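Side-chain contacts in Agap007691-pb (Anopheles gambiae, PDB 5C98), which is of uncertain function but belongs to the serpin family and may act as an inhibitor of serine proteases: residues L26-A31 / T287-T292; F195-I198 / T202-V205; C325-S330 / F354-R359. One frame throughout, in Å; residues are numbered along the deposited sequence.

Contact 1 of 3, residues L26-A31 / T287-T292; sequences LEYFKA and TDPKQT
Tyr28 reaches out of helix 15-32 and meets Pro289 and Thr292 at the start of helix 289-295. Just ahead of that helix, Thr287 is tied to the tyrosine by a water, which lies 2.6 Å from Tyr28 OH and 2.8 Å from Thr287 OG1. Asp288 follows as the N-cap, its OD1 taking weak bonds from the backbone N of Lys290 and of Gln291. At Pro289 the phenol end of Tyr28 arrives with its ring edge leading: OH is 3.2 Å from Pro289 CA, and the proline ring carbons CB and CG lie close by. Thr292 makes the broadest approach. Its chi1 of -55° keeps OG1 beside the backbone N and puts CG2 anti to it, almost exactly over the middle of one face of the tyrosine ring, 3.5 Å from the centroid and 5° off the normal, a CH-pi contact. Ala31 CB packs on the same methyl, Thr292 CG2, at 3.9 Å. The other branch stays polar: Thr292 OG1 binds a second water at 2.8 Å, which also makes weak bonds to Ala31 O and Gln291 OE1. The whole joins the N-terminal helix of the serpin fold to the short helix that follows its long strand 270-287.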
ATOM      1  N   LEU A  26       5.889   8.887   0.444  1.00 15.04           N
ATOM      2  CA  LEU A  26       5.663   9.697   1.635  1.00 14.54           C
ATOM      3  C   LEU A  26       4.716  10.852   1.351  1.00 15.93           C
ATOM      4  O   LEU A  26       3.884  11.181   2.201  1.00 16.44           O
ATOM      5  CB  LEU A  26       7.001  10.171   2.205  1.00 16.20           C
ATOM      6  CG  LEU A  26       7.912   9.041   2.689  1.00 16.99           C
ATOM      7  CD1 LEU A  26       9.231   9.679   3.153  1.00 19.68           C
ATOM      8  CD2 LEU A  26       7.275   8.145   3.761  1.00 17.77           C
ATOM      9  N   GLU A  27       4.804  11.472   0.162  1.00 14.57           N
ATOM     10  CA  GLU A  27       3.849  12.519  -0.191  1.00 16.74           C
ATOM     11  C   GLU A  27       2.436  11.968  -0.273  1.00 15.44           C
ATOM     12  O   GLU A  27       1.483  12.581   0.217  1.00 15.79           O
ATOM     13  CB  GLU A  27       4.228  13.127  -1.540  1.00 18.50           C
ATOM     14  CG  GLU A  27       5.455  14.036  -1.475  1.00 21.43           C
ATOM     15  CD  GLU A  27       5.985  14.413  -2.838  1.00 39.36           C
ATOM     16  OE1 GLU A  27       5.718  13.683  -3.823  1.00 38.33           O
ATOM     17  OE2 GLU A  27       6.694  15.442  -2.917  1.00 43.13           O
ATOM     18  N   TYR A  28       2.278  10.808  -0.901  1.00 14.29           N
ATOM     19  CA  TYR A  28       0.965  10.191  -1.010  1.00 13.31           C
ATOM     20  C   TYR A  28       0.402   9.868   0.368  1.00 15.94           C
ATOM     21  O   TYR A  28      -0.776  10.110   0.647  1.00 14.80           O
ATOM     22  CB  TYR A  28       1.126   8.919  -1.830  1.00 15.17           C
ATOM     23  CG  TYR A  28      -0.146   8.185  -2.200  1.00 16.40           C
ATOM     24  CD1 TYR A  28      -0.813   7.384  -1.293  1.00 15.75           C
ATOM     25  CD2 TYR A  28      -0.631   8.231  -3.498  1.00 14.79           C
ATOM     26  CE1 TYR A  28      -1.935   6.669  -1.660  1.00 15.25           C
ATOM     27  CE2 TYR A  28      -1.756   7.528  -3.860  1.00 15.84           C
ATOM     28  CZ  TYR A  28      -2.398   6.762  -2.958  1.00 14.19           C
ATOM     29  OH  TYR A  28      -3.518   6.020  -3.321  1.00 15.96           O
ATOM     30  N   PHE A  29       1.224   9.283   1.232  1.00 14.02           N
ATOM     31  CA  PHE A  29       0.733   8.942   2.564  1.00 14.14           C
ATOM     32  C   PHE A  29       0.299  10.182   3.334  1.00 15.81           C
ATOM     33  O   PHE A  29      -0.729  10.156   4.009  1.00 15.84           O
ATOM     34  CB  PHE A  29       1.771   8.138   3.350  1.00 15.08           C
ATOM     35  CG  PHE A  29       1.259   7.655   4.673  1.00 15.28           C
ATOM     36  CD1 PHE A  29       0.122   6.875   4.739  1.00 18.10           C
ATOM     37  CD2 PHE A  29       1.867   8.012   5.849  1.00 16.58           C
ATOM     38  CE1 PHE A  29      -0.381   6.449   5.947  1.00 18.83           C
ATOM     39  CE2 PHE A  29       1.351   7.549   7.049  1.00 16.62           C
ATOM     40  CZ  PHE A  29       0.239   6.786   7.070  1.00 17.87           C
ATOM     41  N   LYS A  30       1.059  11.274   3.241  1.00 14.36           N
ATOM     42  CA  LYS A  30       0.648  12.510   3.903  1.00 15.20           C
ATOM     43  C   LYS A  30      -0.697  12.986   3.390  1.00 17.03           C
ATOM     44  O   LYS A  30      -1.469  13.592   4.137  1.00 19.17           O
ATOM     45  CB  LYS A  30       1.681  13.623   3.661  1.00 18.37           C
ATOM     46  CG  LYS A  30       2.938  13.397   4.408  1.00 23.54           C
ATOM     47  CD  LYS A  30       4.046  14.363   4.016  1.00 19.91           C
ATOM     48  CE  LYS A  30       5.367  13.701   4.360  1.00 22.19           C
ATOM     49  NZ  LYS A  30       6.435  14.695   4.404  1.00 28.93           N
ATOM     50  N   ALA A  31      -0.984  12.759   2.113  1.00 16.20           N
ATOM     51  CA  ALA A  31      -2.249  13.197   1.536  1.00 18.66           C
ATOM     52  C   ALA A  31      -3.413  12.319   1.956  1.00 21.32           C
ATOM     53  O   ALA A  31      -4.556  12.784   1.909  1.00 26.04           O
ATOM     54  CB  ALA A  31      -2.154  13.187   0.006  1.00 20.46           C
ATOM     55  N   THR A 287      -8.800   2.002   0.318  1.00 16.69           N
ATOM     56  CA  THR A 287      -8.542   3.407   0.062  1.00 18.72           C
ATOM     57  C   THR A 287      -8.858   3.715  -1.389  1.00 19.37           C
ATOM     58  O   THR A 287      -9.109   2.819  -2.199  1.00 18.92           O
ATOM     59  CB  THR A 287      -7.091   3.770   0.379  1.00 17.31           C
ATOM     60  OG1 THR A 287      -6.204   2.971  -0.417  1.00 17.87           O
ATOM     61  CG2 THR A 287      -6.798   3.533   1.852  1.00 18.30           C
ATOM     62  N   ASP A 288      -8.760   4.996  -1.747  1.00 18.40           N
ATOM     63  CA  ASP A 288      -9.220   5.502  -3.036  1.00 18.34           C
ATOM     64  C   ASP A 288      -8.090   6.294  -3.671  1.00 19.81           C
ATOM     65  O   ASP A 288      -8.021   7.518  -3.524  1.00 17.93           O
ATOM     66  CB  ASP A 288     -10.461   6.373  -2.837  1.00 22.10           C
ATOM     67  CG  ASP A 288     -11.147   6.732  -4.136  1.00 25.96           C
ATOM     68  OD1 ASP A 288     -10.566   6.496  -5.204  1.00 21.20           O
ATOM     69  OD2 ASP A 288     -12.289   7.266  -4.097  1.00 32.39           O
ATOM     70  N   PRO A 289      -7.190   5.632  -4.393  1.00 16.70           N
ATOM     71  CA  PRO A 289      -6.167   6.364  -5.154  1.00 16.86           C
ATOM     72  C   PRO A 289      -6.705   7.465  -6.036  1.00 17.55           C
ATOM     73  O   PRO A 289      -5.989   8.445  -6.298  1.00 18.10           O
ATOM     74  CB  PRO A 289      -5.494   5.252  -5.974  1.00 15.49           C
ATOM     75  CG  PRO A 289      -5.683   4.030  -5.172  1.00 15.60           C
ATOM     76  CD  PRO A 289      -6.932   4.185  -4.363  1.00 16.37           C
ATOM     77  N   LYS A 290      -7.902   7.321  -6.591  1.00 18.48           N
ATOM     78  CA  LYS A 290      -8.426   8.405  -7.417  1.00 18.28           C
ATOM     79  C   LYS A 290      -8.525   9.698  -6.614  1.00 20.53           C
ATOM     80  O   LYS A 290      -8.113  10.769  -7.081  1.00 22.45           O
ATOM     81  CB  LYS A 290      -9.783   8.008  -7.995  1.00 19.84           C
ATOM     82  CG  LYS A 290     -10.559   9.189  -8.533  1.00 23.84           C
ATOM     83  CD  LYS A 290     -11.778   8.750  -9.304  1.00 23.25           C
ATOM     84  CE  LYS A 290     -12.640   9.937  -9.606  1.00 24.31           C
ATOM     85  NZ  LYS A 290     -13.916   9.525 -10.265  1.00 31.04           N
ATOM     86  N   GLN A 291      -9.018   9.610  -5.383  1.00 18.49           N
ATOM     87  CA  GLN A 291      -9.108  10.782  -4.514  1.00 18.92           C
ATOM     88  C   GLN A 291      -7.729  11.302  -4.116  1.00 21.23           C
ATOM     89  O   GLN A 291      -7.466  12.511  -4.185  1.00 20.75           O
ATOM     90  CB  GLN A 291      -9.932  10.447  -3.276  1.00 23.17           C
ATOM     91  CG  GLN A 291      -9.940  11.513  -2.208  1.00 39.69           C
ATOM     92  CD  GLN A 291     -10.736  11.084  -0.994  1.00 52.64           C
ATOM     93  OE1 GLN A 291     -10.186  10.535  -0.037  1.00 59.38           O
ATOM     94  NE2 GLN A 291     -12.039  11.314  -1.036  1.00 53.33           N
ATOM     95  N   THR A 292      -6.832  10.409  -3.704  1.00 17.45           N
ATOM     96  CA  THR A 292      -5.513  10.836  -3.232  1.00 17.78           C
ATOM     97  C   THR A 292      -4.675  11.418  -4.363  1.00 18.54           C
ATOM     98  O   THR A 292      -4.029  12.456  -4.188  1.00 20.23           O
ATOM     99  CB  THR A 292      -4.803   9.668  -2.558  1.00 19.30           C
ATOM    100  OG1 THR A 292      -5.652   9.158  -1.511  1.00 21.53           O
ATOM    101  CG2 THR A 292      -3.456  10.128  -1.943  1.00 19.17           C
TER
HETATM  102  O   HOH W   1      -4.085   3.902  -1.911  1.00 19.04           O
HETATM  103  O   HOH W   2      -6.826  11.038   0.216  1.00 30.08           O

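Contact 2 of 3, residues F195-I198 / T202-V205; sequences FQFI and TQRV
With CG anti to the carbonyl carbon (chi1 -67°), Phe197 swings its ring toward the returning chain, and Val205, whose CG1 is likewise anti to its own carbonyl carbon (chi1 -65°), presents both methyls to it. The two side chains come from opposite directions. Val205 CG1 meets the ring at its edge, 3.8 Å from Phe197 CE2, and Val205 CG2 lies near Phe197 CZ and 4.0 Å from Phe195 CB. Farther back along the same ring, Gln203 CB approaches Phe197 CD2 to 3.9 Å on an oblique path, and the amide plane of the glutamine is well turned from the ring plane. Phe195 sends its ring away from 202-205 and against a face of Phe197, with Phe195 CD1 over the centre of that face. This is the turn between antiparallel strands 191-194 and 204-219, a connection that matches the one between the strands of sheet C in serpins. Its backbone clasp is Phe195 N to Gln203 O, 3.0 Å long and nearly straight at 171°. Beyond Phe195 the chain bends through an inverse gamma turn centred on Gln196, with a weak bond of 2.8 Å from Phe197 N to Phe195 O. Gln203 folds at chi2, and its NE2 donates to Arg204 O at 2.9 Å, which pins the amide against the carbonyl of the next residue. Outside the turn, Tyr375 meets the Phe197 ring with the planes inclined and also touches Gln203 and Val205, while Phe372 packs edge-to-face with Phe195.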
ATOM      1  N   PHE A 195      -3.317   0.393  25.286  1.00 19.78           N
ATOM      2  CA  PHE A 195      -2.763   1.072  24.118  1.00 16.46           C
ATOM      3  C   PHE A 195      -3.509   2.389  23.994  1.00 18.17           C
ATOM      4  O   PHE A 195      -4.735   2.418  24.106  1.00 19.34           O
ATOM      5  CB  PHE A 195      -2.950   0.229  22.838  1.00 15.40           C
ATOM      6  CG  PHE A 195      -2.289   0.813  21.626  1.00 15.95           C
ATOM      7  CD1 PHE A 195      -2.955   1.719  20.846  1.00 16.43           C
ATOM      8  CD2 PHE A 195      -1.004   0.443  21.259  1.00 15.49           C
ATOM      9  CE1 PHE A 195      -2.361   2.278  19.730  1.00 16.89           C
ATOM     10  CE2 PHE A 195      -0.406   1.002  20.147  1.00 14.15           C
ATOM     11  CZ  PHE A 195      -1.077   1.898  19.390  1.00 15.64           C
ATOM     12  N   GLN A 196      -2.786   3.480  23.784  1.00 16.02           N
ATOM     13  CA  GLN A 196      -3.378   4.821  23.819  1.00 18.49           C
ATOM     14  C   GLN A 196      -4.004   5.139  22.465  1.00 17.88           C
ATOM     15  O   GLN A 196      -3.548   6.001  21.722  1.00 18.10           O
ATOM     16  CB  GLN A 196      -2.341   5.879  24.206  1.00 19.84           C
ATOM     17  CG  GLN A 196      -1.722   5.736  25.573  1.00 33.98           C
ATOM     18  CD  GLN A 196      -1.015   7.001  26.066  1.00 38.36           C
ATOM     19  OE1 GLN A 196      -0.937   8.026  25.366  1.00 33.48           O
ATOM     20  NE2 GLN A 196      -0.515   6.934  27.294  1.00 45.32           N
ATOM     21  N   PHE A 197      -5.104   4.446  22.168  1.00 17.20           N
ATOM     22  CA  PHE A 197      -5.802   4.680  20.916  1.00 17.13           C
ATOM     23  C   PHE A 197      -6.370   6.090  20.896  1.00 18.54           C
ATOM     24  O   PHE A 197      -6.821   6.610  21.919  1.00 19.30           O
ATOM     25  CB  PHE A 197      -6.955   3.699  20.753  1.00 19.56           C
ATOM     26  CG  PHE A 197      -6.530   2.267  20.576  1.00 16.77           C
ATOM     27  CD1 PHE A 197      -6.055   1.810  19.349  1.00 15.89           C
ATOM     28  CD2 PHE A 197      -6.653   1.366  21.606  1.00 17.04           C
ATOM     29  CE1 PHE A 197      -5.695   0.485  19.183  1.00 16.75           C
ATOM     30  CE2 PHE A 197      -6.315   0.039  21.423  1.00 19.34           C
ATOM     31  CZ  PHE A 197      -5.835  -0.398  20.223  1.00 17.02           C
ATOM     32  N   ILE A 198      -6.388   6.699  19.707  1.00 17.59           N
ATOM     33  CA  ILE A 198      -6.908   8.059  19.595  1.00 19.65           C
ATOM     34  C   ILE A 198      -8.375   8.128  20.017  1.00 20.49           C
ATOM     35  O   ILE A 198      -8.798   9.118  20.614  1.00 24.77           O
ATOM     36  CB  ILE A 198      -6.663   8.620  18.175  1.00 20.82           C
ATOM     37  CG1 ILE A 198      -6.966  10.133  18.124  1.00 23.88           C
ATOM     38  CG2 ILE A 198      -7.505   7.891  17.134  1.00 21.83           C
ATOM     39  CD1 ILE A 198      -6.376  10.814  16.917  1.00 25.40           C
ATOM     40  N   THR A 202      -7.580   4.405  26.905  1.00 22.85           N
ATOM     41  CA  THR A 202      -7.280   3.448  27.965  1.00 20.48           C
ATOM     42  C   THR A 202      -7.692   2.025  27.601  1.00 24.37           C
ATOM     43  O   THR A 202      -7.614   1.129  28.445  1.00 25.06           O
ATOM     44  CB  THR A 202      -7.899   3.890  29.301  1.00 26.11           C
ATOM     45  OG1 THR A 202      -9.321   3.877  29.212  1.00 27.91           O
ATOM     46  CG2 THR A 202      -7.447   5.299  29.647  1.00 28.28           C
ATOM     47  N   GLN A 203      -8.082   1.780  26.354  1.00 21.06           N
ATOM     48  CA  GLN A 203      -8.490   0.439  25.966  1.00 20.30           C
ATOM     49  C   GLN A 203      -7.311  -0.520  26.037  1.00 20.77           C
ATOM     50  O   GLN A 203      -6.198  -0.198  25.603  1.00 21.88           O
ATOM     51  CB  GLN A 203      -9.032   0.460  24.542  1.00 21.83           C
ATOM     52  CG  GLN A 203      -9.372  -0.905  23.945  1.00 22.52           C
ATOM     53  CD  GLN A 203     -10.559  -1.575  24.616  1.00 23.87           C
ATOM     54  OE1 GLN A 203     -11.587  -0.940  24.834  1.00 28.29           O
ATOM     55  NE2 GLN A 203     -10.405  -2.842  24.972  1.00 28.40           N
ATOM     56  N   ARG A 204      -7.571  -1.723  26.539  1.00 23.47           N
ATOM     57  CA  ARG A 204      -6.561  -2.767  26.628  1.00 22.39           C
ATOM     58  C   ARG A 204      -6.730  -3.776  25.499  1.00 24.72           C
ATOM     59  O   ARG A 204      -7.847  -4.212  25.199  1.00 25.46           O
ATOM     60  CB  ARG A 204      -6.634  -3.468  27.985  1.00 22.55           C
ATOM     61  CG  ARG A 204      -6.485  -2.469  29.110  1.00 22.86           C
ATOM     62  CD  ARG A 204      -6.528  -3.106  30.512  1.00 27.22           C
ATOM     63  NE  ARG A 204      -5.265  -3.759  30.834  1.00 28.97           N
ATOM     64  CZ  ARG A 204      -4.196  -3.129  31.326  1.00 30.51           C
ATOM     65  NH1 ARG A 204      -4.213  -1.815  31.531  1.00 25.69           N
ATOM     66  NH2 ARG A 204      -3.089  -3.808  31.582  1.00 33.10           N
ATOM     67  N   VAL A 205      -5.609  -4.159  24.891  1.00 20.82           N
ATOM     68  CA  VAL A 205      -5.593  -5.113  23.788  1.00 21.92           C
ATOM     69  C   VAL A 205      -4.408  -6.057  23.937  1.00 19.98           C
ATOM     70  O   VAL A 205      -3.421  -5.767  24.627  1.00 20.96           O
ATOM     71  CB  VAL A 205      -5.534  -4.431  22.413  1.00 24.91           C
ATOM     72  CG1 VAL A 205      -6.802  -3.631  22.158  1.00 24.98           C
ATOM     73  CG2 VAL A 205      -4.298  -3.551  22.322  1.00 22.50           C
TER

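Contact 3 of 3, residues C325-S330 / F354-R359; sequences CYLAVS and FMFLIR
One face of the Phe356 ring carries a methyl of Leu327. Leu327 CD2 stands 3.5 Å above the ring plane but is displaced toward the rim, 25° off the normal. The CH-pi contact therefore falls mostly on the CE1 side, where Leu327 CD2 is 3.5 Å from Phe356 CE1. The Phe356 ring gets there through a chi1 of 61°, which sets CG between the backbone N and the carbonyl carbon and turns a ring face toward the leucine. Leu327 also meets Ile358 tip to tip, with Leu327 CD2 4.0 Å and Leu327 CD1 4.1 Å from Ile358 CD1. The backbones stay well apart, Leu327 CA and Ile358 CA being 9.3 Å from each other, because the two strands belong to different layers. Strand 320-328 pairs with 169-177 and 270-287, strand 354-360 with 237-244 and 366-372. Met239 touches both Phe356 and Ile358, and Val177 touches Leu327 and Ile358, extending the buried apolar layer. Between these two segments the chemistry is methyl on ring and methyl on methyl, without a polar bond; with all three residues buried, cohesion here rests on close fit, dispersion and the exclusion of water.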
ATOM      1  N   CYS A 325      -5.292  -2.937   1.110  1.00 14.93           N
ATOM      2  CA  CYS A 325      -4.026  -3.429   1.610  1.00 15.29           C
ATOM      3  C   CYS A 325      -4.227  -4.186   2.905  1.00 15.67           C
ATOM      4  O   CYS A 325      -5.152  -3.906   3.670  1.00 16.39           O
ATOM      5  CB  CYS A 325      -3.068  -2.287   1.878  1.00 14.44           C
ATOM      6  SG  CYS A 325      -2.441  -1.498   0.350  1.00 17.96           S
ATOM      7  N   TYR A 326      -3.324  -5.120   3.159  1.00 15.68           N
ATOM      8  CA  TYR A 326      -3.358  -5.956   4.344  1.00 15.49           C
ATOM      9  C   TYR A 326      -1.956  -6.132   4.906  1.00 16.25           C
ATOM     10  O   TYR A 326      -0.993  -6.303   4.151  1.00 15.99           O
ATOM     11  CB  TYR A 326      -3.897  -7.336   3.980  1.00 16.82           C
ATOM     12  CG  TYR A 326      -3.834  -8.374   5.104  1.00 18.40           C
ATOM     13  CD1 TYR A 326      -4.790  -8.403   6.101  1.00 23.37           C
ATOM     14  CD2 TYR A 326      -2.802  -9.299   5.156  1.00 24.34           C
ATOM     15  CE1 TYR A 326      -4.727  -9.356   7.157  1.00 22.46           C
ATOM     16  CE2 TYR A 326      -2.723 -10.246   6.194  1.00 23.04           C
ATOM     17  CZ  TYR A 326      -3.696 -10.281   7.166  1.00 24.88           C
ATOM     18  OH  TYR A 326      -3.642 -11.231   8.193  1.00 26.63           O
ATOM     19  N   LEU A 327      -1.870  -6.107   6.233  1.00 15.96           N
ATOM     20  CA  LEU A 327      -0.671  -6.419   7.002  1.00 16.69           C
ATOM     21  C   LEU A 327      -1.120  -6.948   8.354  1.00 17.48           C
ATOM     22  O   LEU A 327      -2.057  -6.414   8.939  1.00 18.19           O
ATOM     23  CB  LEU A 327       0.161  -5.150   7.241  1.00 18.74           C
ATOM     24  CG  LEU A 327       1.324  -5.282   8.224  1.00 19.87           C
ATOM     25  CD1 LEU A 327       2.441  -6.192   7.677  1.00 19.10           C
ATOM     26  CD2 LEU A 327       1.884  -3.931   8.540  1.00 20.73           C
ATOM     27  N   ALA A 328      -0.442  -7.977   8.871  1.00 20.46           N
ATOM     28  CA  ALA A 328      -0.676  -8.436  10.239  1.00 18.92           C
ATOM     29  C   ALA A 328       0.659  -8.825  10.873  1.00 24.09           C
ATOM     30  O   ALA A 328       1.635  -9.102  10.168  1.00 23.43           O
ATOM     31  CB  ALA A 328      -1.665  -9.586  10.253  1.00 20.97           C
ATOM     32  N   VAL A 329       0.733  -8.755  12.203  1.00 21.49           N
ATOM     33  CA  VAL A 329       1.897  -9.269  12.923  1.00 25.99           C
ATOM     34  C   VAL A 329       1.443 -10.295  13.958  1.00 24.30           C
ATOM     35  O   VAL A 329       0.292 -10.288  14.396  1.00 33.69           O
ATOM     36  CB  VAL A 329       2.776  -8.171  13.565  1.00 30.75           C
ATOM     37  CG1 VAL A 329       3.443  -7.311  12.498  1.00 32.35           C
ATOM     38  CG2 VAL A 329       1.962  -7.316  14.531  1.00 32.69           C
ATOM     39  N   SER A 330       2.340 -11.211  14.307  1.00 26.70           N
ATOM     40  CA  SER A 330       2.002 -12.297  15.222  1.00 27.19           C
ATOM     41  C   SER A 330       3.292 -12.852  15.819  1.00 33.45           C
ATOM     42  O   SER A 330       4.392 -12.389  15.511  1.00 29.53           O
ATOM     43  CB  SER A 330       1.207 -13.382  14.479  1.00 31.90           C
ATOM     44  OG  SER A 330       0.689 -14.354  15.375  1.00 43.84           O
ATOM     45  N   PHE A 354       1.471   4.690  16.107  1.00 13.39           N
ATOM     46  CA  PHE A 354       2.747   4.619  15.427  1.00 13.69           C
ATOM     47  C   PHE A 354       2.527   4.505  13.927  1.00 13.43           C
ATOM     48  O   PHE A 354       1.440   4.140  13.457  1.00 13.76           O
ATOM     49  CB  PHE A 354       3.599   3.449  15.957  1.00 13.44           C
ATOM     50  CG  PHE A 354       2.954   2.082  15.830  1.00 15.06           C
ATOM     51  CD1 PHE A 354       3.047   1.340  14.680  1.00 14.53           C
ATOM     52  CD2 PHE A 354       2.275   1.541  16.904  1.00 13.47           C
ATOM     53  CE1 PHE A 354       2.443   0.063  14.615  1.00 15.65           C
ATOM     54  CE2 PHE A 354       1.674   0.284  16.855  1.00 15.55           C
ATOM     55  CZ  PHE A 354       1.774  -0.461  15.713  1.00 14.80           C
ATOM     56  N   MET A 355       3.571   4.837  13.186  1.00 12.30           N
ATOM     57  CA  MET A 355       3.630   4.682  11.742  1.00 11.49           C
ATOM     58  C   MET A 355       4.523   3.486  11.419  1.00 13.76           C
ATOM     59  O   MET A 355       5.484   3.187  12.142  1.00 14.47           O
ATOM     60  CB  MET A 355       4.214   5.959  11.102  1.00 15.10           C
ATOM     61  CG  MET A 355       4.471   5.897   9.605  1.00 16.01           C
ATOM     62  SD  MET A 355       5.075   7.545   9.102  1.00 17.26           S
ATOM     63  CE  MET A 355       5.294   7.248   7.350  1.00 21.87           C
ATOM     64  N   PHE A 356       4.208   2.799  10.320  1.00 13.75           N
ATOM     65  CA  PHE A 356       5.037   1.698   9.863  1.00 13.11           C
ATOM     66  C   PHE A 356       5.324   1.834   8.375  1.00 12.64           C
ATOM     67  O   PHE A 356       4.534   2.395   7.615  1.00 13.79           O
ATOM     68  CB  PHE A 356       4.395   0.331  10.185  1.00 13.34           C
ATOM     69  CG  PHE A 356       3.065   0.112   9.552  1.00 16.41           C
ATOM     70  CD1 PHE A 356       2.956  -0.336   8.253  1.00 17.59           C
ATOM     71  CD2 PHE A 356       1.907   0.331  10.284  1.00 18.73           C
ATOM     72  CE1 PHE A 356       1.687  -0.533   7.675  1.00 21.83           C
ATOM     73  CE2 PHE A 356       0.659   0.122   9.723  1.00 21.10           C
ATOM     74  CZ  PHE A 356       0.546  -0.298   8.428  1.00 20.79           C
ATOM     75  N   LEU A 357       6.475   1.321   7.959  1.00 13.38           N
ATOM     76  CA  LEU A 357       6.893   1.296   6.558  1.00 12.93           C
ATOM     77  C   LEU A 357       7.415  -0.095   6.256  1.00 13.96           C
ATOM     78  O   LEU A 357       8.337  -0.569   6.930  1.00 15.94           O
ATOM     79  CB  LEU A 357       7.994   2.323   6.260  1.00 15.41           C
ATOM     80  CG  LEU A 357       7.610   3.759   6.590  1.00 15.02           C
ATOM     81  CD1 LEU A 357       8.011   4.098   8.034  1.00 17.95           C
ATOM     82  CD2 LEU A 357       8.277   4.677   5.646  1.00 20.08           C
ATOM     83  N   ILE A 358       6.825  -0.759   5.265  1.00 13.74           N
ATOM     84  CA  ILE A 358       7.301  -2.062   4.832  1.00 13.41           C
ATOM     85  C   ILE A 358       8.270  -1.827   3.692  1.00 14.99           C
ATOM     86  O   ILE A 358       7.896  -1.241   2.665  1.00 15.90           O
ATOM     87  CB  ILE A 358       6.143  -2.954   4.351  1.00 13.83           C
ATOM     88  CG1 ILE A 358       5.033  -3.002   5.403  1.00 15.52           C
ATOM     89  CG2 ILE A 358       6.650  -4.344   3.940  1.00 17.35           C
ATOM     90  CD1 ILE A 358       5.484  -3.611   6.747  1.00 19.47           C
ATOM     91  N   ARG A 359       9.512  -2.279   3.869  1.00 16.73           N
ATOM     92  CA  ARG A 359      10.582  -1.983   2.933  1.00 15.20           C
ATOM     93  C   ARG A 359      11.260  -3.258   2.454  1.00 17.51           C
ATOM     94  O   ARG A 359      11.305  -4.269   3.158  1.00 19.49           O
ATOM     95  CB  ARG A 359      11.640  -1.051   3.526  1.00 17.04           C
ATOM     96  CG  ARG A 359      11.098   0.234   4.092  1.00 17.19           C
ATOM     97  CD  ARG A 359      12.187   1.227   4.496  1.00 20.50           C
ATOM     98  NE  ARG A 359      13.079   0.696   5.516  1.00 21.89           N
ATOM     99  CZ  ARG A 359      14.272   1.216   5.812  1.00 29.04           C
ATOM    100  NH1 ARG A 359      14.730   2.264   5.130  1.00 28.39           N
ATOM    101  NH2 ARG A 359      15.018   0.680   6.775  1.00 27.70           N
TER

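Contact 1 spans the longest part of the chain and encloses contact 2, whose two segments are only a short turn apart; contact 3 follows both. The centres of contacts 1 and 2 lie about 27 Å apart; contact 3 is centred about 17 Å from the former and about 18 Å from the latter, and touches each. Phe29 and Leu26 pack on Met355, Leu26 also on Leu357, and Phe195 packs on Phe354, so strand 354-360 is touched on its two faces. Segment 287-292 begins at the end of strand 270-287, which pairs with strands 320-328 and 204-219. In a serpin, the reactive-centre loop leaves after strand 320-328; here unmodelled residues 335-343 fall between contact 3's segments.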